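Local coordinates for protein glutathione S-transferase (Rhodospirillum rubrum F11, PDB 4O7H) that probably catalyses the conjugation of glutathione to electrophilic substrates, as a dimeric enzyme of the glutathione S-transferase family, at residues A[17-22]-A[197-203]; A[93-98]-A[140-144]; A[109-114]-A[129-134]; A[144-149]-A[186-190]; A[166-171]-A[190-194]. The contacts are given in a common frame with arbitrary orientation. Residues are numbered along the deposited sequence.

Interaction 1 (A[17-22]-A[197-203])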
# COMPACT_ATOMS: atom_id res chain seq x y z
N ARG A 17 -4.45 -13.15 9.21
CA ARG A 17 -4.62 -14.33 9.98
C ARG A 17 -3.73 -14.29 11.24
O ARG A 17 -4.17 -14.63 12.34
CB ARG A 17 -4.26 -15.61 9.20
CG ARG A 17 -5.19 -15.91 8.05
CD ARG A 17 -4.87 -17.26 7.48
NE ARG A 17 -5.41 -18.32 8.35
CZ ARG A 17 -5.28 -19.62 8.06
NH1 ARG A 17 -4.60 -20.00 6.99
NH2 ARG A 17 -5.88 -20.54 8.82
N VAL A 18 -2.47 -13.93 11.06
CA VAL A 18 -1.55 -13.80 12.20
C VAL A 18 -2.04 -12.73 13.17
O VAL A 18 -2.04 -12.95 14.42
CB VAL A 18 -0.11 -13.57 11.74
CG1 VAL A 18 0.81 -13.29 12.96
CG2 VAL A 18 0.40 -14.73 10.88
N ALA A 19 -2.50 -11.60 12.65
CA ALA A 19 -3.01 -10.50 13.50
C ALA A 19 -4.23 -10.93 14.33
O ALA A 19 -4.33 -10.64 15.51
CB ALA A 19 -3.33 -9.29 12.63
N LEU A 20 -5.19 -11.61 13.70
CA LEU A 20 -6.38 -12.05 14.37
C LEU A 20 -5.98 -12.96 15.57
O LEU A 20 -6.51 -12.82 16.68
CB LEU A 20 -7.25 -12.82 13.38
CG LEU A 20 -8.03 -11.92 12.41
CD1 LEU A 20 -8.57 -12.79 11.27
CD2 LEU A 20 -9.16 -11.16 13.10
N ALA A 21 -5.05 -13.87 15.32
CA ALA A 21 -4.57 -14.80 16.36
C ALA A 21 -3.82 -14.05 17.48
O ALA A 21 -3.99 -14.35 18.67
CB ALA A 21 -3.72 -15.90 15.77
N GLU A 22 -2.98 -13.09 17.12
CA GLU A 22 -2.25 -12.29 18.11
C GLU A 22 -3.24 -11.54 18.99
O GLU A 22 -3.01 -11.40 20.21
CB GLU A 22 -1.33 -11.30 17.42
CG GLU A 22 -0.06 -11.93 16.86
CD GLU A 22 0.91 -12.43 17.90
OE1 GLU A 22 1.02 -11.77 18.97
OE2 GLU A 22 1.55 -13.48 17.66
N ARG A 197 5.61 -18.65 17.20
CA ARG A 197 4.45 -18.15 17.94
C ARG A 197 3.20 -18.91 17.51
O ARG A 197 3.07 -19.29 16.36
CB ARG A 197 4.29 -16.65 17.72
CG ARG A 197 5.48 -15.83 18.11
CD ARG A 197 5.33 -14.35 17.82
NE ARG A 197 4.32 -13.66 18.59
CZ ARG A 197 4.49 -13.09 19.77
NH1 ARG A 197 5.70 -13.10 20.34
NH2 ARG A 197 3.48 -12.44 20.36
N PRO A 198 2.25 -19.12 18.42
CA PRO A 198 1.05 -19.87 18.07
C PRO A 198 0.28 -19.24 16.92
O PRO A 198 -0.34 -19.94 16.14
CB PRO A 198 0.26 -19.91 19.39
CG PRO A 198 1.24 -19.65 20.45
CD PRO A 198 2.44 -18.92 19.88
N SER A 199 0.37 -17.90 16.79
CA SER A 199 -0.36 -17.19 15.72
C SER A 199 0.14 -17.61 14.37
O SER A 199 -0.57 -17.49 13.37
CB SER A 199 -0.18 -15.70 15.87
OG SER A 199 1.19 -15.39 15.84
N PHE A 200 1.37 -18.09 14.31
CA PHE A 200 1.95 -18.48 13.01
C PHE A 200 1.63 -19.91 12.58
O PHE A 200 1.89 -20.31 11.44
CB PHE A 200 3.47 -18.32 13.02
CG PHE A 200 4.04 -17.66 11.77
CD1 PHE A 200 3.89 -16.30 11.56
CD2 PHE A 200 4.74 -18.42 10.83
CE1 PHE A 200 4.41 -15.71 10.43
CE2 PHE A 200 5.26 -17.83 9.68
CZ PHE A 200 5.12 -16.47 9.50
N ARG A 201 1.14 -20.72 13.50
CA ARG A 201 1.06 -22.17 13.30
C ARG A 201 0.27 -22.56 12.03
O ARG A 201 0.75 -23.41 11.27
CB ARG A 201 0.49 -22.88 14.52
CG ARG A 201 0.59 -24.40 14.36
CD ARG A 201 -0.04 -25.17 15.52
NE ARG A 201 0.98 -25.57 16.48
CZ ARG A 201 1.33 -24.89 17.58
NH1 ARG A 201 0.72 -23.74 17.91
NH2 ARG A 201 2.29 -25.37 18.36
N PRO A 202 -0.90 -21.98 11.73
CA PRO A 202 -1.59 -22.39 10.51
C PRO A 202 -0.80 -22.13 9.22
O PRO A 202 -0.88 -22.86 8.25
CB PRO A 202 -2.88 -21.51 10.50
CG PRO A 202 -3.06 -21.09 11.87
CD PRO A 202 -1.69 -21.00 12.50
N LEU A 203 0.00 -21.07 9.21
CA LEU A 203 0.82 -20.80 8.04
C LEU A 203 1.86 -21.89 7.82
O LEU A 203 2.26 -22.15 6.69
CB LEU A 203 1.59 -19.47 8.18
CG LEU A 203 0.81 -18.19 7.96
CD1 LEU A 203 -0.38 -18.08 8.88
CD2 LEU A 203 1.76 -17.00 8.14
O HOH W 1 -3.04 -17.24 12.55
O HOH W 2 0.92 -15.86 19.18
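Charge and hydrogen bonding anchor one end of this contact. Glu22, on the last turn of helix 11-22, holds Arg197 in a two-pronged salt bridge: Arg197 NH2 donates to Glu22 OE1 at 2.9 Å and Arg197 NE to Glu22 OE2, also at 2.9 Å, both nearly straight. Glu22 OE2 also accepts a 2.7 Å hydrogen bond from Ser199 OG, so a single carboxylate gathers the start of segment 197-203. Water extends this polar link. Water 2 donates to Glu22 OE2 and accepts from Ser199 N, while water 1 joins Ser199 O to Arg17 O, the latter bond being weak. Between the polar groups the backbones draw close, with the CA atoms of Ala21 and Ser199 4.9 Å apart and Ala21 CB 3.5 Å from Ser199 CB. Apolar packing takes over at Val18, whose CG2 lies 3.9 Å from Phe200 CD1 and 3.8 Å from Leu203 CD2. Farther along, Pro202 CB rests over one face of the Arg17 guanidinium, 3.6 Å from NH2; the charge of Arg17 is met by Glu206 in a salt bridge. Val18 also touches Ile164 and Cys168 of helix 161-175. The contact illustrates the interdomain interface of the glutathione S-transferase fold, where the first helix of the thioredoxin-like N-terminal domain packs against the all-helical C-terminal domain.

Interaction 2 (A[93-98]-A[140-144])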
# COMPACT_ATOMS: atom_id res chain seq x y z
N ARG A 93 5.85 2.75 8.61
CA ARG A 93 6.95 2.83 7.67
C ARG A 93 7.40 1.45 7.26
O ARG A 93 7.59 1.19 6.07
CB ARG A 93 8.15 3.63 8.28
CG ARG A 93 9.32 3.76 7.31
CD ARG A 93 10.54 4.43 7.97
NE ARG A 93 11.26 3.56 8.91
CZ ARG A 93 12.12 2.63 8.50
NH1 ARG A 93 12.33 2.43 7.20
NH2 ARG A 93 12.74 1.89 9.40
N LEU A 94 7.62 0.60 8.25
CA LEU A 94 8.14 -0.74 7.98
C LEU A 94 7.09 -1.62 7.33
O LEU A 94 7.40 -2.43 6.44
CB LEU A 94 8.71 -1.35 9.27
CG LEU A 94 10.08 -0.77 9.63
CD1 LEU A 94 10.41 -1.16 11.05
CD2 LEU A 94 11.15 -1.24 8.65
N VAL A 95 5.83 -1.49 7.76
CA VAL A 95 4.74 -2.17 7.02
C VAL A 95 4.83 -1.83 5.55
O VAL A 95 4.74 -2.72 4.68
CB VAL A 95 3.34 -1.83 7.61
CG1 VAL A 95 2.23 -2.30 6.69
CG2 VAL A 95 3.22 -2.51 8.95
N ALA A 96 4.93 -0.53 5.22
CA ALA A 96 5.07 -0.13 3.83
C ALA A 96 6.36 -0.66 3.17
O ALA A 96 6.33 -1.03 2.00
CB ALA A 96 5.03 1.39 3.71
N TRP A 97 7.46 -0.65 3.89
CA TRP A 97 8.70 -1.21 3.33
C TRP A 97 8.43 -2.63 2.77
O TRP A 97 8.84 -2.96 1.64
CB TRP A 97 9.75 -1.30 4.39
CG TRP A 97 11.01 -1.89 3.89
CD1 TRP A 97 11.29 -3.22 3.75
CD2 TRP A 97 12.19 -1.19 3.46
NE1 TRP A 97 12.54 -3.39 3.24
CE2 TRP A 97 13.13 -2.15 3.09
CE3 TRP A 97 12.55 0.16 3.38
CZ2 TRP A 97 14.41 -1.82 2.62
CZ3 TRP A 97 13.78 0.48 2.93
CH2 TRP A 97 14.71 -0.49 2.56
N PHE A 98 7.74 -3.43 3.53
CA PHE A 98 7.52 -4.83 3.11
C PHE A 98 6.37 -4.94 2.17
O PHE A 98 6.46 -5.67 1.18
CB PHE A 98 7.38 -5.76 4.35
CG PHE A 98 8.71 -5.95 5.00
CD1 PHE A 98 9.63 -6.85 4.49
CD2 PHE A 98 9.06 -5.15 6.06
CE1 PHE A 98 10.91 -6.93 5.07
CE2 PHE A 98 10.33 -5.21 6.61
CZ PHE A 98 11.23 -6.12 6.11
N HIS A 140 17.07 -7.09 1.55
CA HIS A 140 16.06 -7.05 2.62
C HIS A 140 16.43 -7.78 3.89
O HIS A 140 16.13 -7.31 4.99
CB HIS A 140 14.73 -7.54 2.09
CG HIS A 140 14.16 -6.61 1.08
ND1 HIS A 140 13.41 -5.51 1.44
CD2 HIS A 140 14.28 -6.58 -0.26
CE1 HIS A 140 13.12 -4.82 0.35
NE2 HIS A 140 13.65 -5.44 -0.69
N LEU A 141 17.02 -8.97 3.72
CA LEU A 141 17.52 -9.68 4.87
C LEU A 141 18.63 -8.95 5.60
O LEU A 141 18.66 -9.01 6.81
CB LEU A 141 17.96 -11.09 4.52
CG LEU A 141 16.80 -12.01 4.17
CD1 LEU A 141 17.30 -13.21 3.38
CD2 LEU A 141 16.00 -12.46 5.40
N ARG A 142 19.51 -8.26 4.87
CA ARG A 142 20.55 -7.46 5.52
C ARG A 142 19.93 -6.33 6.35
O ARG A 142 20.40 -6.01 7.47
CB ARG A 142 21.55 -6.87 4.50
CG ARG A 142 22.47 -7.87 3.83
CD ARG A 142 23.72 -7.20 3.23
NE ARG A 142 23.38 -6.27 2.17
CZ ARG A 142 23.16 -6.63 0.91
NH1 ARG A 142 23.23 -7.91 0.56
NH2 ARG A 142 22.83 -5.71 0.02
N TYR A 143 18.86 -5.74 5.83
CA TYR A 143 18.18 -4.67 6.56
C TYR A 143 17.50 -5.17 7.82
O TYR A 143 17.56 -4.57 8.86
CB TYR A 143 17.18 -3.97 5.63
CG TYR A 143 16.57 -2.73 6.18
CD1 TYR A 143 17.33 -1.80 6.86
CD2 TYR A 143 15.21 -2.50 6.05
CE1 TYR A 143 16.76 -0.65 7.38
CE2 TYR A 143 14.63 -1.36 6.54
CZ TYR A 143 15.40 -0.43 7.20
OH TYR A 143 14.86 0.68 7.76
N ILE A 144 16.80 -6.30 7.71
CA ILE A 144 16.22 -6.93 8.87
C ILE A 144 17.27 -7.21 9.93
O ILE A 144 17.08 -6.93 11.11
CB ILE A 144 15.47 -8.21 8.46
CG1 ILE A 144 14.23 -7.86 7.63
CG2 ILE A 144 15.13 -9.05 9.68
CD1 ILE A 144 13.53 -9.05 7.04
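Two long helices of the glutathione S-transferase C-terminal helical domain run nearly antiparallel here, at 161°, yet their axes stay 12.9 Å apart. Large side chains fill so wide a gap. Tyr143 is the main projection from segment 140-144: its ring reaches into a hollow walled by Arg93, Leu94 and Trp97, with CD2 over one face of the indole, 3.6 Å from Trp97 CZ2, and CE2 4.1 Å from Leu94 CD2. Trp97 is the answering bump, its indole carrying Tyr143 over one face and meeting His140 at its rim, to make an aromatic cluster. Deeper in, Phe98 turns the edge of its ring to Ile144, with Phe98 CZ 3.8 Å from Ile144 CG1. On the outer side Pro46 of the second subunit packs on both Arg93 and Tyr143. Polar tips lock the fit. Arg93, also salt-bridged to Glu90, donates from NH1 and NH2 to Tyr143 OH, and His140, whose NE2 is hydrogen-bonded to Glu105, accepts a 2.9 Å hydrogen bond at ND1 from Trp97 NE1.

Interaction 3 (A[109-114]-A[129-134])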
# COMPACT_ATOMS: atom_id res chain seq x y z
N PRO A 109 7.42 -11.37 -7.85
CA PRO A 109 7.97 -12.29 -8.85
C PRO A 109 8.08 -13.75 -8.36
O PRO A 109 7.74 -14.67 -9.10
CB PRO A 109 9.33 -11.72 -9.13
CG PRO A 109 9.68 -10.84 -7.98
CD PRO A 109 8.35 -10.28 -7.57
N LEU A 110 8.49 -13.98 -7.13
CA LEU A 110 8.71 -15.40 -6.74
C LEU A 110 7.40 -16.13 -6.54
O LEU A 110 7.26 -17.29 -6.89
CB LEU A 110 9.61 -15.47 -5.53
CG LEU A 110 11.06 -15.04 -5.76
CD1 LEU A 110 11.88 -14.94 -4.50
CD2 LEU A 110 11.82 -15.99 -6.73
N VAL A 111 6.43 -15.49 -5.90
CA VAL A 111 5.15 -16.13 -5.70
C VAL A 111 4.44 -16.42 -7.04
O VAL A 111 3.89 -17.50 -7.24
CB VAL A 111 4.22 -15.33 -4.75
CG1 VAL A 111 2.82 -15.89 -4.72
CG2 VAL A 111 4.82 -15.33 -3.38
N ARG A 112 4.50 -15.45 -7.94
CA ARG A 112 3.79 -15.58 -9.20
C ARG A 112 4.44 -16.76 -9.96
O ARG A 112 3.75 -17.68 -10.39
CB ARG A 112 3.87 -14.30 -10.04
CG ARG A 112 3.04 -14.39 -11.32
CD ARG A 112 3.27 -13.18 -12.22
NE ARG A 112 4.67 -12.97 -12.49
CZ ARG A 112 5.38 -11.93 -12.10
NH1 ARG A 112 4.81 -10.94 -11.38
NH2 ARG A 112 6.67 -11.89 -12.39
N GLU A 113 5.76 -16.69 -10.09
CA GLU A 113 6.49 -17.59 -10.98
C GLU A 113 6.60 -19.00 -10.42
O GLU A 113 6.49 -19.98 -11.17
CB GLU A 113 7.87 -17.04 -11.30
CG GLU A 113 7.85 -15.68 -12.01
CD GLU A 113 7.02 -15.68 -13.27
OE1 GLU A 113 7.04 -16.70 -14.01
OE2 GLU A 113 6.35 -14.66 -13.55
N LYS A 114 6.78 -19.12 -9.12
CA LYS A 114 7.01 -20.45 -8.53
C LYS A 114 5.83 -21.08 -7.84
O LYS A 114 5.80 -22.31 -7.66
CB LYS A 114 8.18 -20.37 -7.56
CG LYS A 114 9.44 -20.01 -8.32
CD LYS A 114 10.65 -20.10 -7.46
CE LYS A 114 10.97 -21.54 -7.13
NZ LYS A 114 12.31 -21.58 -6.49
N GLN A 129 12.82 -13.23 -13.84
CA GLN A 129 12.05 -12.70 -12.69
C GLN A 129 12.50 -13.42 -11.41
O GLN A 129 12.67 -12.78 -10.37
CB GLN A 129 10.56 -12.96 -12.89
CG GLN A 129 9.91 -12.20 -14.03
CD GLN A 129 9.35 -10.87 -13.58
OE1 GLN A 129 8.89 -10.71 -12.45
NE2 GLN A 129 9.38 -9.89 -14.48
N ILE A 130 12.75 -14.72 -11.50
CA ILE A 130 13.18 -15.53 -10.36
C ILE A 130 14.57 -15.12 -9.87
O ILE A 130 14.81 -14.97 -8.67
CB ILE A 130 13.08 -17.05 -10.67
CG1 ILE A 130 11.61 -17.48 -10.75
CG2 ILE A 130 13.83 -17.88 -9.63
CD1 ILE A 130 11.39 -18.85 -11.37
N ARG A 131 15.50 -14.91 -10.81
CA ARG A 131 16.86 -14.51 -10.42
C ARG A 131 16.85 -13.16 -9.72
O ARG A 131 17.60 -12.95 -8.78
CB ARG A 131 17.82 -14.50 -11.64
N ALA A 132 16.02 -12.23 -10.20
CA ALA A 132 15.96 -10.88 -9.65
C ALA A 132 15.42 -10.96 -8.21
O ALA A 132 15.99 -10.37 -7.30
CB ALA A 132 15.07 -10.00 -10.51
N GLY A 133 14.37 -11.73 -8.04
CA GLY A 133 13.75 -11.93 -6.68
C GLY A 133 14.71 -12.53 -5.69
O GLY A 133 14.84 -12.05 -4.55
N ARG A 134 15.45 -13.53 -6.15
CA ARG A 134 16.44 -14.22 -5.33
C ARG A 134 17.59 -13.31 -4.97
O ARG A 134 18.11 -13.37 -3.88
CB ARG A 134 16.95 -15.50 -6.06
CG ARG A 134 15.95 -16.65 -6.01
CD ARG A 134 16.28 -17.84 -6.91
NE ARG A 134 17.60 -18.32 -6.57
CZ ARG A 134 17.87 -19.09 -5.53
NH1 ARG A 134 16.90 -19.52 -4.72
NH2 ARG A 134 19.13 -19.45 -5.29
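Gln129 opens the contact by reaching back across the helix pair: its OE1 accepts a very short 2.5 Å hydrogen bond from Arg112 NH2 and lies 3.5 Å from Pro109 CB. Arg112 is oriented by its neighbour, since its NE makes a 2.6 Å salt bridge with Glu113 OE2. Ile130 comes next and supplies much of the apolar filling, with CD1 3.8 Å from Lys114 CG, CG1 3.8 Å from Glu113 CB and CG2 4.0 Å from Leu110 CD2. A turn later, Gly133 shows how a missing side chain makes room for a neighbour. A CB there would clash with Leu110 CG; without one, Leu110 CD1 settles 3.9 Å from Gly133 C. Arg134 ends the segment, its CG 4.2 Å from Leu110 CD2. The contact joins helices 85-119 and 127-150 of the C-terminal helical domain near the turn of their antiparallel hairpin, crossing at -144° with axes 8.9 Å apart. Beside it, Leu110 packs on Ile173 of helix 161-175, and Asp178, just beyond that helix, forms salt bridges with both Lys114 and Arg134.

Interaction 4 (A[144-149]-A[186-190])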
# COMPACT_ATOMS: atom_id res chain seq x y z
N ILE A 144 16.80 -6.30 7.71
CA ILE A 144 16.22 -6.93 8.87
C ILE A 144 17.27 -7.21 9.93
O ILE A 144 17.08 -6.93 11.11
CB ILE A 144 15.47 -8.21 8.46
CG1 ILE A 144 14.23 -7.86 7.63
CG2 ILE A 144 15.13 -9.05 9.68
CD1 ILE A 144 13.53 -9.05 7.04
N SER A 145 18.39 -7.78 9.48
CA SER A 145 19.47 -8.09 10.41
C SER A 145 19.97 -6.83 11.14
O SER A 145 20.18 -6.86 12.34
CB SER A 145 20.63 -8.75 9.71
OG SER A 145 20.28 -10.04 9.19
N TRP A 146 20.11 -5.75 10.40
CA TRP A 146 20.50 -4.43 10.98
C TRP A 146 19.51 -3.93 12.02
O TRP A 146 19.89 -3.59 13.18
CB TRP A 146 20.69 -3.41 9.84
CG TRP A 146 21.16 -2.10 10.34
CD1 TRP A 146 20.39 -1.03 10.69
CD2 TRP A 146 22.52 -1.73 10.62
NE1 TRP A 146 21.20 -0.01 11.18
CE2 TRP A 146 22.50 -0.41 11.12
CE3 TRP A 146 23.74 -2.39 10.49
CZ2 TRP A 146 23.68 0.27 11.52
CZ3 TRP A 146 24.94 -1.68 10.89
CH2 TRP A 146 24.86 -0.40 11.38
N LEU A 147 18.22 -3.97 11.68
CA LEU A 147 17.18 -3.54 12.62
C LEU A 147 17.17 -4.40 13.89
O LEU A 147 17.15 -3.90 15.01
CB LEU A 147 15.80 -3.53 11.92
CG LEU A 147 15.63 -2.59 10.75
CD1 LEU A 147 14.29 -2.95 10.11
CD2 LEU A 147 15.67 -1.14 11.26
N ILE A 148 17.16 -5.72 13.73
CA ILE A 148 16.99 -6.64 14.87
C ILE A 148 18.28 -6.72 15.70
O ILE A 148 18.23 -7.13 16.83
CB ILE A 148 16.44 -8.04 14.41
CG1 ILE A 148 15.75 -8.76 15.57
CG2 ILE A 148 17.53 -8.92 13.83
CD1 ILE A 148 14.47 -8.05 15.95
N ASP A 149 19.40 -6.28 15.14
CA ASP A 149 20.66 -6.25 15.93
C ASP A 149 20.61 -5.07 16.91
O ASP A 149 21.32 -5.04 17.90
CB ASP A 149 21.85 -6.06 15.01
CG ASP A 149 23.18 -6.32 15.71
OD1 ASP A 149 23.25 -7.20 16.57
OD2 ASP A 149 24.15 -5.62 15.37
N GLN A 186 21.23 -13.23 11.70
CA GLN A 186 20.45 -12.44 12.65
C GLN A 186 18.96 -12.42 12.19
O GLN A 186 18.05 -12.53 13.02
CB GLN A 186 21.02 -11.02 12.75
CG GLN A 186 22.46 -11.03 13.26
CD GLN A 186 23.28 -9.79 12.89
OE1 GLN A 186 23.36 -9.41 11.72
NE2 GLN A 186 23.87 -9.16 13.88
N ALA A 187 18.74 -12.21 10.91
CA ALA A 187 17.36 -12.30 10.33
C ALA A 187 16.76 -13.68 10.51
O ALA A 187 15.58 -13.81 10.87
CB ALA A 187 17.32 -11.95 8.84
N LYS A 188 17.58 -14.72 10.30
CA LYS A 188 17.10 -16.07 10.53
C LYS A 188 16.61 -16.30 11.96
O LYS A 188 15.52 -16.90 12.20
CB LYS A 188 18.24 -17.05 10.21
CG LYS A 188 17.77 -18.49 10.27
CD LYS A 188 18.90 -19.49 10.12
CE LYS A 188 18.38 -20.85 10.56
NZ LYS A 188 19.44 -21.91 10.53
N GLU A 189 17.37 -15.81 12.92
CA GLU A 189 16.98 -15.95 14.32
C GLU A 189 15.69 -15.23 14.63
O GLU A 189 14.89 -15.73 15.38
CB GLU A 189 18.10 -15.53 15.27
CG GLU A 189 19.18 -16.61 15.35
CD GLU A 189 18.60 -18.05 15.36
OE1 GLU A 189 17.88 -18.45 16.34
OE2 GLU A 189 18.84 -18.82 14.36
N TRP A 190 15.52 -14.03 14.08
CA TRP A 190 14.30 -13.27 14.26
C TRP A 190 13.11 -14.01 13.66
O TRP A 190 12.05 -14.12 14.29
CB TRP A 190 14.46 -11.85 13.67
CG TRP A 190 13.09 -11.21 13.34
CD1 TRP A 190 12.30 -10.52 14.15
CD2 TRP A 190 12.43 -11.24 12.07
NE1 TRP A 190 11.17 -10.09 13.51
CE2 TRP A 190 11.22 -10.55 12.22
CE3 TRP A 190 12.73 -11.81 10.85
CZ2 TRP A 190 10.30 -10.44 11.18
CZ3 TRP A 190 11.83 -11.73 9.82
CH2 TRP A 190 10.63 -11.03 9.98
O HOH W 3 22.89 -11.60 9.90
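Ile144 lays its CG2 methyl against two residues of the facing helix, 3.7 Å from Ala187 CB and 3.8 Å from Trp190 CE3. One turn on, Ile148 repeats the theme, with CD1 3.7 Å from Trp190 CD1, so the indole meets both isoleucines. Small residues permit the approach: the CA atoms of Ser145 and Ala187 are 4.7 Å apart, and the helix axes pass within 8.5 Å at 70°. Polar groups line the outer margin. Ala187 N makes a weak 3.2 Å hydrogen bond to Ser145 OG, which also bonds to Leu141 O of its own helix. Water 3 bridges the segments, hydrogen-bonded to Ser145 OG at 3.1 Å and, at 2.9 Å each, to Gln186 N and Gln186 OE1. This crossing sets helix 185-195 over the C-terminal part of helix 127-150 in the helical domain. Helix 161-175 closes the inner side, where Leu170 touches Ile144 and Trp190, while Phe98 of helix 85-119 packs on Ile144.

Interaction 5 (A[166-171]-A[190-194])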
# COMPACT_ATOMS: atom_id res chain seq x y z
N ALA A 166 6.60 -8.51 7.59
CA ALA A 166 7.86 -9.01 7.08
C ALA A 166 7.91 -10.57 7.12
O ALA A 166 8.31 -11.23 6.12
CB ALA A 166 9.03 -8.44 7.89
N ALA A 167 7.44 -11.16 8.22
CA ALA A 167 7.49 -12.60 8.40
C ALA A 167 6.51 -13.26 7.45
O ALA A 167 6.77 -14.37 6.95
CB ALA A 167 7.19 -12.97 9.86
N CYS A 168 5.36 -12.62 7.18
CA CYS A 168 4.35 -13.24 6.31
C CYS A 168 4.87 -13.25 4.87
O CYS A 168 4.72 -14.25 4.14
CB CYS A 168 3.00 -12.59 6.44
SG CYS A 168 2.16 -13.06 7.95
N HIS A 169 5.51 -12.16 4.44
CA HIS A 169 6.14 -12.15 3.11
C HIS A 169 7.21 -13.23 3.04
O HIS A 169 7.23 -14.02 2.12
CB HIS A 169 6.71 -10.78 2.86
CG HIS A 169 5.73 -9.85 2.24
ND1 HIS A 169 4.92 -8.97 2.94
CD2 HIS A 169 5.40 -9.69 0.94
CE1 HIS A 169 4.20 -8.26 2.08
NE2 HIS A 169 4.43 -8.74 0.88
N LEU A 170 8.08 -13.27 4.05
CA LEU A 170 9.19 -14.22 4.05
C LEU A 170 8.69 -15.64 4.09
O LEU A 170 9.34 -16.54 3.53
CB LEU A 170 10.18 -13.95 5.16
CG LEU A 170 11.15 -12.80 4.81
CD1 LEU A 170 11.86 -12.30 6.04
CD2 LEU A 170 12.20 -13.30 3.82
N SER A 171 7.52 -15.87 4.71
CA SER A 171 6.98 -17.22 4.80
C SER A 171 6.64 -17.73 3.42
O SER A 171 6.73 -18.96 3.15
CB SER A 171 5.79 -17.31 5.74
OG SER A 171 4.58 -16.76 5.25
N TRP A 190 15.52 -14.03 14.08
CA TRP A 190 14.30 -13.27 14.26
C TRP A 190 13.11 -14.01 13.66
O TRP A 190 12.05 -14.12 14.29
CB TRP A 190 14.46 -11.85 13.67
CG TRP A 190 13.09 -11.21 13.34
CD1 TRP A 190 12.30 -10.52 14.15
CD2 TRP A 190 12.43 -11.24 12.07
NE1 TRP A 190 11.17 -10.09 13.51
CE2 TRP A 190 11.22 -10.55 12.22
CE3 TRP A 190 12.73 -11.81 10.85
CZ2 TRP A 190 10.30 -10.44 11.18
CZ3 TRP A 190 11.83 -11.73 9.82
CH2 TRP A 190 10.63 -11.03 9.98
N TYR A 191 13.29 -14.57 12.47
CA TYR A 191 12.18 -15.30 11.84
C TYR A 191 11.82 -16.53 12.64
O TYR A 191 10.68 -16.88 12.76
CB TYR A 191 12.49 -15.65 10.39
CG TYR A 191 11.36 -16.35 9.64
CD1 TYR A 191 10.26 -15.64 9.19
CD2 TYR A 191 11.36 -17.70 9.49
CE1 TYR A 191 9.24 -16.27 8.53
CE2 TYR A 191 10.35 -18.34 8.82
CZ TYR A 191 9.28 -17.62 8.33
OH TYR A 191 8.23 -18.28 7.67
N ALA A 192 12.82 -17.21 13.18
CA ALA A 192 12.53 -18.37 14.03
C ALA A 192 11.69 -18.02 15.22
O ALA A 192 10.85 -18.81 15.63
CB ALA A 192 13.87 -18.99 14.47
N LEU A 193 11.93 -16.84 15.80
CA LEU A 193 11.11 -16.38 16.89
C LEU A 193 9.68 -16.11 16.46
O LEU A 193 8.72 -16.56 17.14
CB LEU A 193 11.67 -15.14 17.53
CG LEU A 193 12.93 -15.26 18.36
CD1 LEU A 193 13.29 -13.84 18.78
CD2 LEU A 193 12.64 -16.14 19.56
N VAL A 194 9.50 -15.50 15.29
CA VAL A 194 8.12 -15.23 14.87
C VAL A 194 7.40 -16.51 14.51
O VAL A 194 6.23 -16.71 14.87
CB VAL A 194 8.06 -14.21 13.70
CG1 VAL A 194 6.60 -14.02 13.26
CG2 VAL A 194 8.70 -12.88 14.13
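Ala166 begins the segment with a small methyl against a large ring, its CB 3.7 Å from Trp190 CH2. Ala167 follows at the centre of the crossing. Its N lies near the plane of the indole at the ring edge, 3.6 Å from Trp190 CH2, and its CB meets Val194 CG1 at 3.6 Å and Tyr191 CE1 at 4.1 Å. Three larger side chains thus converge on one alanine, a simple case of bulk on one helix matched by a small residue on the other. The two helices belong to the all-helical C-terminal domain of the glutathione S-transferase fold and are almost perpendicular, at 97°, with axes 10.5 Å apart. Helix 161-175 runs through the middle of that domain: Cys168, pointing away from segment 190-194, packs on Arg14 and Val18 of the N-terminal domain, and His169 leads toward helix 85-119. Leu170 returns to the contact and touches both aromatic residues, with CD1 3.8 Å from Trp190 CZ3 and CB 4.2 Å from Tyr191 CE1. Trp190 directs its polar NE1 elsewhere, to a hydrogen bond with Asp163. At Ser171, CB sits 3.3 Å from Tyr191 OH, while OG bonds back to Cys168 O at 2.7 Å and is also hydrogen-bonded to Arg14 NH1. The Tyr191 ring itself stacks with Trp181.

In the fold
Near the N terminus, helix 11-22 of the thioredoxin-like domain is met by 197-203, late in the chain, so interaction 1 closes a loop of 174 residues that encloses the other four contacts. Within it, interaction 2 clasps helices 85-119 and 127-150, and interaction 3 lies inside that loop, holding the same pair nearer their connection. Interactions 4 and 5 follow in series after interaction 2 and end together on helix 185-195, sharing Trp190; Ile144 likewise serves interactions 2 and 4. Phe200 and Val18 of interaction 1 touch interaction 5, linking the interdomain seam to the helical core, whereas interaction 3 stands apart, about 26 Å centre to centre from interaction 1.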